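PDB 6GHU: type II secretion system protein L from Pseudomonas aeruginosa, which helps assemble the type II secretion machinery in the inner membrane, linking the energy-providing cytoplasmic protein XcpR to the rest of the system. Local coordinates for residues Val19-Leu24 with Leu35-Pro40. Sequence-based numbering, arbitrary orientation. Where two conformers were deposited one is given.
Sequences VSVEQL and LQVRAP
The axes of antiparallel strands 20-24 and 35-39 approach to 4.7 Å, with 170° between their directions, and a classic beta bulge interrupts their pairing where Glu22 and Gln23 both face Gln36. Before it, Ser20 and Arg38 exchange two nearly straight backbone bonds. At the bulge Gln36 O takes the Glu22 N-H at 2.8 Å, almost along its C=O axis, and more weakly that of Gln23 N at 3.4 Å. The helical backbone of Glu22 absorbs the extra residue; its side chain starts out toward strand 35-39 and its carboxylate ends beside Ser20 and Arg38. Bent at chi2 (-61°), Glu22 accepts the Ser20 OG hydrogen bond on the anti lone pair of OE1 (2.8 Å); its CG meets the guanidinium edge at Arg38 NH1, 3.6 Å away, whereas the salt bridge from OE2 is long. These strands form the first hairpin of a ferredoxin-like fold, and at Gln23 and Leu24 the sheet continues into the second subunit of the dimer. On the opposite face, under helix 3-14, Leu24 and Leu35 lie side by side, Leu24 CD1 resting 3.5 Å from Leu35 CG. Val19, with CG1 anti to its backbone N, sets that methyl 4.0 Å from Val37 CB, both residues packing against helix 42-54.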
ATOM      1  N   VAL A  19     -15.581   2.043   4.350  1.00 19.42           N
ATOM      2  CA  VAL A  19     -14.298   2.321   4.983  1.00 15.98           C
ATOM      3  C   VAL A  19     -13.456   3.157   4.031  1.00 25.67           C
ATOM      4  O   VAL A  19     -13.351   2.847   2.839  1.00 28.73           O
ATOM      5  CB  VAL A  19     -13.572   1.019   5.365  1.00 21.70           C
ATOM      6  CG1 VAL A  19     -12.249   1.328   6.066  1.00 25.18           C
ATOM      7  CG2 VAL A  19     -14.459   0.166   6.258  1.00 25.61           C
ATOM      8  N   SER A  20     -12.853   4.215   4.557  1.00 27.43           N
ATOM      9  CA  SER A  20     -11.949   5.057   3.793  1.00 27.24           C
ATOM     10  C   SER A  20     -10.560   4.949   4.398  1.00 25.10           C
ATOM     11  O   SER A  20     -10.411   4.920   5.622  1.00 25.97           O
ATOM     12  CB  SER A  20     -12.418   6.522   3.779  1.00 28.08           C
ATOM     13  OG  SER A  20     -12.462   7.071   5.086  1.00 36.31           O
ATOM     14  N   VAL A  21      -9.555   4.850   3.533  1.00 26.91           N
ATOM     15  CA  VAL A  21      -8.154   4.827   3.936  1.00 21.94           C
ATOM     16  C   VAL A  21      -7.609   6.238   3.776  1.00 23.09           C
ATOM     17  O   VAL A  21      -7.367   6.696   2.654  1.00 34.56           O
ATOM     18  CB  VAL A  21      -7.343   3.825   3.107  1.00 25.18           C
ATOM     19  CG1 VAL A  21      -5.897   3.790   3.587  1.00 28.81           C
ATOM     20  CG2 VAL A  21      -7.966   2.446   3.186  1.00 25.92           C
ATOM     21  N   GLU A  22      -7.406   6.929   4.898  1.00 19.23           N
ATOM     22  CA  GLU A  22      -6.910   8.297   4.851  1.00 27.18           C
ATOM     23  C   GLU A  22      -5.404   8.318   4.643  1.00 34.00           C
ATOM     24  O   GLU A  22      -4.880   9.185   3.936  1.00 33.58           O
ATOM     25  CB  GLU A  22      -7.267   9.034   6.142  1.00 27.71           C
ATOM     26  CG  GLU A  22      -8.756   9.036   6.475  1.00 38.10           C
ATOM     27  CD  GLU A  22      -9.587   9.715   5.404  1.00 39.50           C
ATOM     28  OE1 GLU A  22     -10.450   9.043   4.804  1.00 49.02           O
ATOM     29  OE2 GLU A  22      -9.363  10.919   5.153  1.00 44.81           O
ATOM     30  N   GLN A  23      -4.703   7.366   5.247  1.00 28.32           N
ATOM     31  CA  GLN A  23      -3.255   7.304   5.164  0.51 30.84           C
ATOM     32  C   GLN A  23      -2.828   5.851   5.297  1.00 28.67           C
ATOM     33  O   GLN A  23      -3.486   5.057   5.978  1.00 26.51           O
ATOM     34  CB  GLN A  23      -2.611   8.174   6.253  0.51 23.44           C
ATOM     35  CG  GLN A  23      -1.087   8.147   6.287  0.51 31.38           C
ATOM     36  CD  GLN A  23      -0.532   6.984   7.093  0.51 34.33           C
ATOM     37  OE1 GLN A  23      -1.276   6.255   7.753  0.51 23.83           O
ATOM     38  NE2 GLN A  23       0.784   6.811   7.048  0.51 25.65           N
ATOM     39  N   LEU A  24      -1.727   5.511   4.637  1.00 23.44           N
ATOM     40  CA  LEU A  24      -1.166   4.173   4.717  1.00 28.98           C
ATOM     41  C   LEU A  24       0.339   4.300   4.574  1.00 29.13           C
ATOM     42  O   LEU A  24       0.818   5.018   3.692  1.00 18.47           O
ATOM     43  CB  LEU A  24      -1.740   3.267   3.626  1.00 24.32           C
ATOM     44  CG  LEU A  24      -1.379   1.783   3.677  1.00 32.15           C
ATOM     45  CD1 LEU A  24      -2.468   0.964   2.998  1.00 47.90           C
ATOM     46  CD2 LEU A  24      -0.045   1.505   3.011  1.00 32.39           C
ATOM     47  N   LEU A  35      -2.317   1.582   8.715  1.00 20.18           N
ATOM     48  CA  LEU A  35      -3.405   2.207   7.976  1.00 24.54           C
ATOM     49  C   LEU A  35      -4.230   3.075   8.914  1.00 23.04           C
ATOM     50  O   LEU A  35      -4.676   2.605   9.966  1.00 23.52           O
ATOM     51  CB  LEU A  35      -4.324   1.158   7.329  1.00 37.12           C
ATOM     52  CG  LEU A  35      -3.789   0.273   6.204  1.00 40.98           C
ATOM     53  CD1 LEU A  35      -3.015  -0.910   6.758  1.00 31.11           C
ATOM     54  CD2 LEU A  35      -4.938  -0.201   5.321  1.00 43.12           C
ATOM     55  N   GLN A  36      -4.435   4.332   8.528  1.00 20.68           N
ATOM     56  CA  GLN A  36      -5.402   5.207   9.181  1.00 22.19           C
ATOM     57  C   GLN A  36      -6.714   5.117   8.413  1.00 20.61           C
ATOM     58  O   GLN A  36      -6.776   5.509   7.242  1.00 20.13           O
ATOM     59  CB  GLN A  36      -4.903   6.649   9.211  1.00 30.11           C
ATOM     60  CG  GLN A  36      -3.644   6.865  10.027  1.00 26.46           C
ATOM     61  CD  GLN A  36      -3.904   6.857  11.509  1.00 35.11           C
ATOM     62  OE1 GLN A  36      -5.056   6.830  11.953  1.00 36.87           O
ATOM     63  NE2 GLN A  36      -2.832   6.891  12.293  1.00 35.93           N
ATOM     64  N   VAL A  37      -7.757   4.605   9.064  1.00 20.45           N
ATOM     65  CA  VAL A  37      -9.031   4.360   8.404  1.00 21.20           C
ATOM     66  C   VAL A  37     -10.129   5.143   9.108  1.00 21.75           C
ATOM     67  O   VAL A  37     -10.025   5.507  10.281  1.00 21.96           O
ATOM     68  CB  VAL A  37      -9.388   2.857   8.360  1.00 23.65           C
ATOM     69  CG1 VAL A  37      -8.334   2.074   7.593  1.00 23.73           C
ATOM     70  CG2 VAL A  37      -9.553   2.289   9.769  1.00 26.45           C
ATOM     71  N   ARG A  38     -11.196   5.403   8.360  1.00 27.90           N
ATOM     72  CA  ARG A  38     -12.434   5.923   8.913  1.00 25.55           C
ATOM     73  C   ARG A  38     -13.584   5.057   8.423  1.00 23.46           C
ATOM     74  O   ARG A  38     -13.519   4.463   7.344  1.00 23.06           O
ATOM     75  CB  ARG A  38     -12.663   7.395   8.521  1.00 26.92           C
ATOM     76  CG  ARG A  38     -11.743   8.363   9.240  1.00 40.50           C
ATOM     77  CD  ARG A  38     -12.242   9.797   9.137  1.00 49.91           C
ATOM     78  NE  ARG A  38     -11.724  10.637  10.220  1.00 65.07           N
ATOM     79  CZ  ARG A  38     -10.585  11.327  10.174  1.00 72.78           C
ATOM     80  NH1 ARG A  38      -9.814  11.293   9.094  1.00 54.23           N
ATOM     81  NH2 ARG A  38     -10.214  12.057  11.220  1.00 68.68           N
ATOM     82  N   ALA A  39     -14.635   4.978   9.234  1.00 21.54           N
ATOM     83  CA  ALA A  39     -15.817   4.203   8.894  1.00 17.54           C
ATOM     84  C   ALA A  39     -17.010   4.834   9.595  1.00 20.25           C
ATOM     85  O   ALA A  39     -16.837   5.616  10.535  1.00 22.38           O
ATOM     86  CB  ALA A  39     -15.657   2.731   9.302  1.00 19.84           C
ATOM     87  N   PRO A  40     -18.232   4.527   9.156  1.00 22.37           N
ATOM     88  CA  PRO A  40     -19.396   5.123   9.828  1.00 20.68           C
ATOM     89  C   PRO A  40     -19.504   4.754  11.299  1.00 21.23           C
ATOM     90  O   PRO A  40     -20.057   5.534  12.079  1.00 18.06           O
ATOM     91  CB  PRO A  40     -20.590   4.595   9.017  1.00 20.80           C
ATOM     92  CG  PRO A  40     -20.060   3.488   8.173  1.00 28.00           C
ATOM     93  CD  PRO A  40     -18.615   3.781   7.945  1.00 23.03           C
TER